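Local coordinates for SspB protein (PDB 6JUF) that acts as a DNase, probably by nicking, in the SspABCD-SspE phosphorothioation-sensing system that defends bacteria against phages, at the interface of chains A and B. Numbering follows the deposited sequence. Chains: chain A/B, SspB protein.

The interface of chains A and B. Residues chain A 183, 197-199, 203; chain B 105-107, 204.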
# COMPACT_ATOMS: atom_id res chain seq x y z
N ALA A 183 -5.46 -6.92 7.97
CA ALA A 183 -6.33 -7.80 7.23
C ALA A 183 -6.55 -9.16 7.91
O ALA A 183 -7.60 -9.78 7.72
CB ALA A 183 -5.77 -7.99 5.83
N LEU A 197 -10.25 -10.63 0.13
CA LEU A 197 -9.64 -9.48 0.88
C LEU A 197 -8.87 -8.39 0.11
O LEU A 197 -7.95 -8.70 -0.62
CB LEU A 197 -8.75 -9.91 2.04
CG LEU A 197 -9.59 -10.21 3.27
CD1 LEU A 197 -10.93 -10.89 3.07
CD2 LEU A 197 -8.87 -10.68 4.55
N LEU A 198 -9.27 -7.12 0.29
CA LEU A 198 -8.64 -5.99 -0.38
C LEU A 198 -7.56 -5.38 0.47
O LEU A 198 -7.69 -5.43 1.70
CB LEU A 198 -9.71 -4.92 -0.61
CG LEU A 198 -10.83 -5.36 -1.54
CD1 LEU A 198 -12.08 -4.56 -1.21
CD2 LEU A 198 -10.44 -5.29 -3.02
N SER A 199 -6.52 -4.81 -0.13
CA SER A 199 -5.57 -3.97 0.58
C SER A 199 -6.24 -2.69 1.08
O SER A 199 -7.24 -2.21 0.47
CB SER A 199 -4.38 -3.63 -0.34
OG SER A 199 -4.82 -2.98 -1.53
N ARG A 203 -4.07 0.78 6.94
CA ARG A 203 -3.66 -0.24 7.98
C ARG A 203 -2.22 -0.10 8.39
O ARG A 203 -1.89 -0.48 9.51
CB ARG A 203 -3.93 -1.65 7.47
CG ARG A 203 -5.41 -1.94 7.25
CD ARG A 203 -5.61 -3.20 6.37
NE ARG A 203 -7.04 -3.32 6.04
CZ ARG A 203 -7.44 -4.02 4.95
NH1 ARG A 203 -6.58 -4.71 4.23
NH2 ARG A 203 -8.76 -4.05 4.68
N GLU B 105 -4.93 -3.78 -5.65
CA GLU B 105 -6.05 -3.58 -4.75
C GLU B 105 -6.40 -4.86 -3.99
O GLU B 105 -7.09 -4.76 -2.93
CB GLU B 105 -7.35 -3.13 -5.51
CG GLU B 105 -7.15 -1.83 -6.21
CD GLU B 105 -8.30 -1.50 -7.14
OE1 GLU B 105 -9.47 -1.86 -6.81
OE2 GLU B 105 -8.03 -0.87 -8.21
N GLU B 106 -6.01 -6.02 -4.50
CA GLU B 106 -6.33 -7.30 -3.87
C GLU B 106 -5.10 -7.88 -3.19
O GLU B 106 -4.02 -7.96 -3.78
CB GLU B 106 -6.87 -8.29 -4.91
CG GLU B 106 -8.29 -7.94 -5.32
CD GLU B 106 -8.93 -9.01 -6.17
OE1 GLU B 106 -8.64 -10.22 -6.00
OE2 GLU B 106 -9.74 -8.61 -7.04
N LEU B 107 -5.29 -8.33 -1.93
CA LEU B 107 -4.14 -8.92 -1.22
C LEU B 107 -3.61 -10.16 -1.89
O LEU B 107 -2.38 -10.41 -1.82
CB LEU B 107 -4.46 -9.18 0.25
CG LEU B 107 -4.63 -7.85 1.04
CD1 LEU B 107 -5.14 -8.10 2.46
CD2 LEU B 107 -3.37 -7.01 1.08
N GLU B 204 1.10 -6.14 4.56
CA GLU B 204 -0.26 -6.60 4.76
C GLU B 204 -0.39 -8.10 4.78
O GLU B 204 -1.44 -8.59 5.23
CB GLU B 204 -1.24 -6.05 3.69
CG GLU B 204 -1.44 -4.58 3.87
CD GLU B 204 -2.87 -4.18 3.52
OE1 GLU B 204 -3.05 -3.30 2.68
OE2 GLU B 204 -3.81 -4.76 4.10
O HOH W 1 -7.69 -1.97 -2.25
O HOH W 2 -3.23 -6.05 6.69
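A:Leu197 to A:Ser199 lies antiparallel to B:Glu105 to B:Leu107, and the two stretches form a short beta bridge centred on A:Leu198 and B:Glu106. The amide N of B:Leu107 donates to A:Leu197 O (3.0 Å), and the amide N of A:Ser199 donates to B:Glu105 O (2.9 Å). The second bond is less regular, because its donor stands above the carbonyl plane. B:Glu105 O also receives a weak bond from the hydroxyl OG of A:Ser199, which a chi1 of 57° places between its own backbone N and carbonyl carbon, and water 1 ties this same oxygen to A:Ser199 O and OG.

Beside the bridge, A:Arg203 and B:Glu204 form a salt bridge, NH1 to OE2, at 2.8 Å. The carboxylate oxygen lies at the guanidinium edge, in its plane, and accepts through its syn lone pair, while the two flat groups are turned 82° to each other. NH1 also donates to A:Leu198 O (2.9 Å), a bond within chain A that should fix the guanidinium beside the strand-like segment. The chain of B:Glu204 is bent at chi2 (-145°), which swings the carboxylate toward chain A; OE1 lies against A:Ser199 CB while OE2 meets the arginine. Water 2 links OE2 to the backbone N of A:Ala183.

Apolar packing centres on B:Leu107, whose two methyls diverge. CD1 presses on A:Ala183 CB at 3.4 Å, a tight contact, and reaches A:Leu197 CB more loosely; CD2 rests on CA and CB of A:Ser199. On the other flank, A:Leu198 CD2 touches the B:Glu105 carbonyl oxygen (3.4 Å), and the leucine side chain lies slantwise over the aliphatic CG of B:Glu106.

The patch recurs with the chains exchanged in a two-fold dimer, although the structure alone does not prove that this pairing is the biological one. Chain A contributes 3-10 helices 183-185 and 201-205 and the loop between them; chain B contributes the start of helix 107-118, the loop leading into it and its own 3-10 helix 201-205.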